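Local coordinates for protein acetylacetone-cleaving enzyme (Acinetobacter johnsonii, PDB 3BAL) that cleaves acetylacetone with molecular oxygen into methylglyoxal and acetate, as an iron-dependent homotetrameric dioxygenase of the cupin superfamily, at residues V22-E26 and A27-G31; H39-P42 and E43-S46; A134-G137 and W138-Q142. All coordinates share one frame; numbering follows the deposited sequence.

Interaction 1 (V22-E26 and A27-G31); sequences VPFPE and AFSDG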
loop_
_atom_site.group_PDB
_atom_site.type_symbol
_atom_site.label_atom_id
_atom_site.label_comp_id
_atom_site.label_asym_id
_atom_site.label_seq_id
_atom_site.Cartn_x
_atom_site.Cartn_y
_atom_site.Cartn_z
ATOM N N VAL A 22 -5.906 -27.575 0.881
ATOM C CA VAL A 22 -4.956 -28.500 0.263
ATOM C C VAL A 22 -3.660 -28.508 1.075
ATOM O O VAL A 22 -3.387 -27.575 1.832
ATOM C CB VAL A 22 -4.609 -28.094 -1.202
ATOM C CG1 VAL A 22 -5.852 -28.121 -2.063
ATOM C CG2 VAL A 22 -3.955 -26.715 -1.234
ATOM N N PRO A 23 -2.845 -29.569 0.931
ATOM C CA PRO A 23 -1.582 -29.646 1.673
ATOM C C PRO A 23 -0.644 -28.493 1.298
ATOM O O PRO A 23 -0.492 -28.165 0.121
ATOM C CB PRO A 23 -1.017 -31.006 1.256
ATOM C CG PRO A 23 -2.249 -31.817 0.967
ATOM C CD PRO A 23 -3.105 -30.827 0.206
ATOM N N PHE A 24 -0.034 -27.877 2.308
ATOM C CA PHE A 24 0.908 -26.778 2.114
ATOM C C PHE A 24 2.227 -27.454 1.720
ATOM O O PHE A 24 2.572 -28.496 2.278
ATOM C CB PHE A 24 1.070 -26.006 3.426
ATOM C CG PHE A 24 1.827 -24.717 3.288
ATOM C CD1 PHE A 24 1.246 -23.620 2.660
ATOM C CD2 PHE A 24 3.124 -24.598 3.780
ATOM C CE1 PHE A 24 1.944 -22.421 2.522
ATOM C CE2 PHE A 24 3.829 -23.405 3.647
ATOM C CZ PHE A 24 3.236 -22.314 3.017
ATOM N N PRO A 25 2.987 -26.873 0.769
ATOM C CA PRO A 25 4.254 -27.493 0.352
ATOM C C PRO A 25 5.190 -27.953 1.471
ATOM O O PRO A 25 5.514 -27.193 2.385
ATOM C CB PRO A 25 4.877 -26.437 -0.570
ATOM C CG PRO A 25 4.224 -25.161 -0.151
ATOM C CD PRO A 25 2.807 -25.564 0.117
ATOM N N GLU A 26 5.615 -29.212 1.382
ATOM C CA GLU A 26 6.498 -29.815 2.371
ATOM C C GLU A 26 7.860 -29.154 2.440
ATOM O O GLU A 26 8.554 -29.249 3.453
ATOM C CB GLU A 26 6.686 -31.307 2.088
ATOM C CG GLU A 26 5.506 -32.173 2.485
ATOM C CD GLU A 26 5.870 -33.647 2.548
ATOM O OE1 GLU A 26 6.325 -34.194 1.517
ATOM O OE2 GLU A 26 5.705 -34.261 3.627
ATOM N N ALA A 27 8.252 -28.489 1.365
ATOM C CA ALA A 27 9.545 -27.827 1.350
ATOM C C ALA A 27 9.590 -26.662 2.348
ATOM O O ALA A 27 10.644 -26.374 2.919
ATOM C CB ALA A 27 9.856 -27.331 -0.061
ATOM N N PHE A 28 8.442 -26.021 2.584
ATOM C CA PHE A 28 8.381 -24.868 3.487
ATOM C C PHE A 28 7.623 -25.025 4.810
ATOM O O PHE A 28 7.237 -24.031 5.430
ATOM C CB PHE A 28 7.806 -23.668 2.735
ATOM C CG PHE A 28 8.431 -23.445 1.396
ATOM C CD1 PHE A 28 7.929 -24.078 0.273
ATOM C CD2 PHE A 28 9.541 -22.625 1.263
ATOM C CE1 PHE A 28 8.530 -23.899 -0.973
ATOM C CE2 PHE A 28 10.150 -22.441 0.022
ATOM C CZ PHE A 28 9.643 -23.077 -1.095
ATOM N N SER A 29 7.408 -26.261 5.242
ATOM C CA SER A 29 6.719 -26.501 6.498
ATOM C C SER A 29 6.980 -27.914 7.005
ATOM O O SER A 29 7.644 -28.708 6.342
ATOM C CB SER A 29 5.213 -26.271 6.332
ATOM O OG SER A 29 4.668 -27.133 5.351
ATOM N N ASP A 30 6.476 -28.201 8.205
ATOM C CA ASP A 30 6.603 -29.512 8.833
ATOM C C ASP A 30 5.295 -29.794 9.563
ATOM O O ASP A 30 4.774 -28.935 10.274
ATOM C CB ASP A 30 7.767 -29.545 9.824
ATOM C CG ASP A 30 7.914 -30.901 10.493
ATOM O OD1 ASP A 30 7.691 -30.997 11.721
ATOM O OD2 ASP A 30 8.245 -31.883 9.789
ATOM N N GLY A 31 4.774 -31.004 9.399
ATOM C CA GLY A 31 3.508 -31.347 10.018
ATOM C C GLY A 31 2.485 -31.254 8.903
ATOM O O GLY A 31 2.789 -30.730 7.831
HETATM O O HOH W 1 8.839 -30.705 5.441
#
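The chain reverses between Pro25 and Phe28, where Phe28 N donates to Pro25 O over 3.2 Å. Glu26 and Ala27 have helical backbone angles at the two corners. This is a beta turn close to type I. It lies between strands 22-23 and 29-30 and passes the chain from one sheet of the cupin jelly roll to the other. Ser29 adds a side-chain bond to the turn. Its OG donates a second hydrogen bond to Pro25 O, 3.1 Å away. A chi1 of 60° places this OG between its own backbone N and carbonyl carbon, facing back into the turn. The two donors reach Pro25 O from opposite faces of the carbonyl plane, each about 50° out of it. The oxygen is therefore gripped from both sides.

The side chains of Phe24 and Phe28 cross at about a right angle, with Phe24 CE2 4.1 Å from Phe28 CB. Ser29 OG sits at the edge of the Phe24 ring, 3.4 Å from Phe24 CD2. Pro25 CD covers one face of that ring, near its rim. Pro25 CG meets Phe28 CD1 at 3.9 Å. Beyond the turn, Phe24 makes edge-to-face contacts with Trp35 and Phe59, and Phe28 makes one with Phe125. A water bridges Glu26 O and Ser29 O, donating to each at 2.5 Å.

Interaction 2 (H39-P42 and E43-S46); sequences HSSP and ETSS
The Pro42 ring has Glu43 N over one face, 3.4 Å from Pro42 CG. The Trp138 indole meets the ring obliquely at its CB corner, on the side away from Glu43 N, with Trp138 CZ2 3.6 Å from Pro42 CB. A second flat group, the Glu43 carboxylate, is reached through an extended chain and turns to the second subunit. Its OE1 accepts from the backbone N of Glu43 and of Thr44, both of the second subunit. The imidazole of His39 stacks on Phe97 of the fourth subunit.

The backbone is a beta hairpin loop ending in a G1 beta bulge, in which Ser45 and Ser46 both face Ser41. Ser45 N donates to Ser41 O at 2.6 Å, and Ser46 N adds a weak bond to the same oxygen. Ser41 N gives Ser46 O a bond of 2.8 Å, nearly straight at 161°. Ser45 takes the positive phi of the bulge, 89°. Ser46 OG rests against Ser41 CB at 3.3 Å, and Thr44 CB packs on the same carbon. Water links Ser41 OG to Thr44 OG1, and Thr44 OG1 also bonds Thr44 OG1 of the second subunit. The loop is part of a subunit interface. Within its own chain it connects strand 34-41 to strand 46-53, with Thr44, Ser45 and Ser46 touching Leu120 of strand 113-120. Trp138, at the start of helix 138-148, packs against Ser40 and Pro42.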
loop_
_atom_site.group_PDB
_atom_site.type_symbol
_atom_site.label_atom_id
_atom_site.label_comp_id
_atom_site.label_asym_id
_atom_site.label_seq_id
_atom_site.Cartn_x
_atom_site.Cartn_y
_atom_site.Cartn_z
ATOM N N HIS A 39 -7.136 -14.580 -1.933
ATOM C CA HIS A 39 -7.082 -13.422 -2.821
ATOM C C HIS A 39 -5.666 -12.969 -3.159
ATOM O O HIS A 39 -4.738 -13.095 -2.354
ATOM C CB HIS A 39 -7.854 -12.254 -2.191
ATOM C CG HIS A 39 -7.727 -10.962 -2.939
ATOM N ND1 HIS A 39 -6.768 -10.018 -2.640
ATOM C CD2 HIS A 39 -8.447 -10.452 -3.966
ATOM C CE1 HIS A 39 -6.905 -8.982 -3.447
ATOM N NE2 HIS A 39 -7.916 -9.220 -4.261
ATOM N N SER A 40 -5.522 -12.431 -4.363
ATOM C CA SER A 40 -4.246 -11.930 -4.840
ATOM C C SER A 40 -4.460 -10.557 -5.487
ATOM O O SER A 40 -5.381 -10.379 -6.277
ATOM C CB SER A 40 -3.660 -12.925 -5.850
ATOM O OG SER A 40 -2.499 -12.410 -6.462
ATOM N N SER A 41 -3.639 -9.582 -5.111
ATOM C CA SER A 41 -3.712 -8.244 -5.689
ATOM C C SER A 41 -2.404 -8.051 -6.469
ATOM O O SER A 41 -1.384 -7.635 -5.905
ATOM C CB SER A 41 -3.843 -7.186 -4.589
ATOM O OG SER A 41 -5.200 -6.872 -4.323
ATOM N N PRO A 42 -2.418 -8.361 -7.781
ATOM C CA PRO A 42 -1.227 -8.234 -8.631
ATOM C C PRO A 42 -0.676 -6.826 -8.810
ATOM O O PRO A 42 0.512 -6.646 -9.088
ATOM C CB PRO A 42 -1.677 -8.865 -9.948
ATOM C CG PRO A 42 -3.134 -8.513 -9.994
ATOM C CD PRO A 42 -3.590 -8.782 -8.575
ATOM N N GLU A 43 -1.538 -5.833 -8.647
ATOM C CA GLU A 43 -1.131 -4.440 -8.793
ATOM C C GLU A 43 -0.460 -3.951 -7.509
ATOM O O GLU A 43 0.589 -3.306 -7.547
ATOM C CB GLU A 43 -2.362 -3.592 -9.099
ATOM C CG GLU A 43 -2.090 -2.154 -9.467
ATOM C CD GLU A 43 -3.374 -1.421 -9.813
ATOM O OE1 GLU A 43 -4.127 -1.042 -8.882
ATOM O OE2 GLU A 43 -3.642 -1.245 -11.025
ATOM N N THR A 44 -1.067 -4.280 -6.373
ATOM C CA THR A 44 -0.546 -3.875 -5.070
ATOM C C THR A 44 0.606 -4.765 -4.600
ATOM O O THR A 44 1.550 -4.296 -3.956
ATOM C CB THR A 44 -1.659 -3.934 -4.006
ATOM O OG1 THR A 44 -2.773 -3.149 -4.441
ATOM C CG2 THR A 44 -1.158 -3.404 -2.680
ATOM N N SER A 45 0.496 -6.050 -4.933
ATOM C CA SER A 45 1.448 -7.107 -4.587
ATOM C C SER A 45 1.090 -7.741 -3.241
ATOM O O SER A 45 1.919 -8.395 -2.607
ATOM C CB SER A 45 2.907 -6.605 -4.573
ATOM O OG SER A 45 3.253 -5.979 -3.354
ATOM N N SER A 46 -0.153 -7.557 -2.807
ATOM C CA SER A 46 -0.600 -8.141 -1.553
ATOM C C SER A 46 -1.396 -9.417 -1.842
ATOM O O SER A 46 -1.903 -9.593 -2.949
ATOM C CB SER A 46 -1.475 -7.149 -0.792
ATOM O OG SER A 46 -2.576 -6.763 -1.584
HETATM O O HOH W 2 -5.178 -4.440 -3.026
HETATM O O HOH W 3 2.154 -4.373 -9.468
#

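Interaction 3 (A134-G137 and W138-Q142); sequences ASIG and WAEAQ
Glu140 folds its side chain back toward Gly137 through a bend at chi2, 71°. With CG beside the backbone N, this bend turns the carboxylate to the start of the helix. Gly137 is the N-cap of helix 138-148, and Glu140 is the third residue of its first turn. Glu140 OE1 accepts from Gly137 N over 2.8 Å, with an N-H...O angle of 147°. The donor meets the oxygen on its anti side, tilted from the carboxylate plane. This is the glutamate half of a capping box. Gly137 has no side chain to give the other half. The negative carboxylate near the N-terminus of a helix would suit the helix dipole.

The regular helix bonds begin here. Ala141 N donates to Gly137 O at 2.9 Å, and Gln142 N follows with a bond to Trp138 O.

Ile136 and Glu140 pack across the junction, with Ile136 CD1 3.8 Å from Glu140 CB. Ile136 CG2 is 4.5 Å from Ala141 CB. Ile136 and Ala141 occupy the N' and N4 positions of a hydrophobic staple, and the long contact is consistent with a weak one at most. Strand 134-136 and helix 138-142 run almost perpendicular, at 92°. The corner joins the last strand of the chain, 132-136, to the C-terminal helix 138-148.

Trp138 points away from the strand. Ala139 CB lies over the centre of its ring, and NE1 bonds Ser100 OG of the third subunit. Trp138 and Ala141 both touch Trp47 of strand 46-53. Ser135 OG bonds Asn124 OD1 of its own chain and Asn124 ND2 of the third subunit. Glu140 CG also touches the strand backbone, 3.5 Å from Ser135 O.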
loop_
_atom_site.group_PDB
_atom_site.type_symbol
_atom_site.label_atom_id
_atom_site.label_comp_id
_atom_site.label_asym_id
_atom_site.label_seq_id
_atom_site.Cartn_x
_atom_site.Cartn_y
_atom_site.Cartn_z
ATOM N N ALA A 134 14.081 -18.905 -1.711
ATOM C CA ALA A 134 12.805 -18.699 -2.398
ATOM C C ALA A 134 12.084 -17.442 -1.909
ATOM O O ALA A 134 11.922 -17.240 -0.709
ATOM C CB ALA A 134 11.902 -19.915 -2.211
ATOM N N SER A 135 11.663 -16.599 -2.848
ATOM C CA SER A 135 10.933 -15.369 -2.534
ATOM C C SER A 135 9.472 -15.632 -2.904
ATOM O O SER A 135 9.100 -15.567 -4.073
ATOM C CB SER A 135 11.489 -14.210 -3.364
ATOM O OG SER A 135 10.946 -12.978 -2.932
ATOM N N ILE A 136 8.646 -15.927 -1.907
ATOM C CA ILE A 136 7.247 -16.262 -2.168
ATOM C C ILE A 136 6.249 -15.103 -2.045
ATOM O O ILE A 136 5.869 -14.704 -0.941
ATOM C CB ILE A 136 6.807 -17.435 -1.244
ATOM C CG1 ILE A 136 7.798 -18.612 -1.387
ATOM C CG2 ILE A 136 5.386 -17.871 -1.573
ATOM C CD1 ILE A 136 7.903 -19.217 -2.785
ATOM N N GLY A 137 5.836 -14.577 -3.200
ATOM C CA GLY A 137 4.874 -13.486 -3.250
ATOM C C GLY A 137 3.535 -13.986 -3.775
ATOM O O GLY A 137 3.338 -15.202 -3.880
ATOM N N TRP A 138 2.621 -13.077 -4.117
ATOM C CA TRP A 138 1.296 -13.475 -4.617
ATOM C C TRP A 138 1.395 -14.418 -5.821
ATOM O O TRP A 138 0.645 -15.390 -5.920
ATOM C CB TRP A 138 0.440 -12.235 -4.987
ATOM C CG TRP A 138 0.905 -11.481 -6.211
ATOM C CD1 TRP A 138 1.789 -10.438 -6.252
ATOM C CD2 TRP A 138 0.590 -11.792 -7.577
ATOM N NE1 TRP A 138 2.052 -10.087 -7.558
ATOM C CE2 TRP A 138 1.331 -10.902 -8.390
ATOM C CE3 TRP A 138 -0.240 -12.740 -8.192
ATOM C CZ2 TRP A 138 1.266 -10.935 -9.790
ATOM C CZ3 TRP A 138 -0.304 -12.776 -9.583
ATOM C CH2 TRP A 138 0.447 -11.878 -10.366
ATOM N N ALA A 139 2.326 -14.138 -6.727
ATOM C CA ALA A 139 2.496 -14.958 -7.919
ATOM C C ALA A 139 2.927 -16.392 -7.587
ATOM O O ALA A 139 2.361 -17.351 -8.113
ATOM C CB ALA A 139 3.517 -14.301 -8.864
ATOM N N GLU A 140 3.929 -16.533 -6.724
ATOM C CA GLU A 140 4.422 -17.843 -6.332
ATOM C C GLU A 140 3.389 -18.613 -5.505
ATOM O O GLU A 140 3.278 -19.839 -5.621
ATOM C CB GLU A 140 5.726 -17.706 -5.540
ATOM C CG GLU A 140 6.918 -17.169 -6.337
ATOM C CD GLU A 140 6.802 -15.693 -6.687
ATOM O OE1 GLU A 140 6.125 -14.946 -5.950
ATOM O OE2 GLU A 140 7.408 -15.269 -7.695
ATOM N N ALA A 141 2.639 -17.897 -4.667
ATOM C CA ALA A 141 1.603 -18.515 -3.836
ATOM C C ALA A 141 0.449 -19.012 -4.712
ATOM O O ALA A 141 -0.089 -20.100 -4.491
ATOM C CB ALA A 141 1.089 -17.512 -2.802
ATOM N N GLN A 142 0.066 -18.218 -5.706
ATOM C CA GLN A 142 -1.013 -18.628 -6.596
ATOM C C GLN A 142 -0.570 -19.854 -7.402
ATOM O O GLN A 142 -1.361 -20.764 -7.637
ATOM C CB GLN A 142 -1.404 -17.484 -7.546
ATOM C CG GLN A 142 -2.404 -17.901 -8.628
ATOM C CD GLN A 142 -2.878 -16.747 -9.488
ATOM O OE1 GLN A 142 -3.864 -16.074 -9.166
ATOM N NE2 GLN A 142 -2.172 -16.503 -10.590
#

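How the interactions relate
The contacts come in series along the chain: 22-31, then 39-46, then 134-142. Interaction 1 reaches the sheet through strand 22-23, the neighbour of strand 34-41, whose end lies in interaction 2. Their centres are about 23 Å apart and they do not touch. Interaction 3 lies between them, with centres about 14 Å from interaction 1 and 11 Å from interaction 2. It meets interaction 1 where Phe28 CE2 packs on Ala134 CB at 3.8 Å, and meets interaction 2 through the Trp138 indole. The C-terminal corner therefore connects two early turns of the jelly roll. Interactions 2 and 3 both touch the second subunit, which ties this part of the fold to the tetramer.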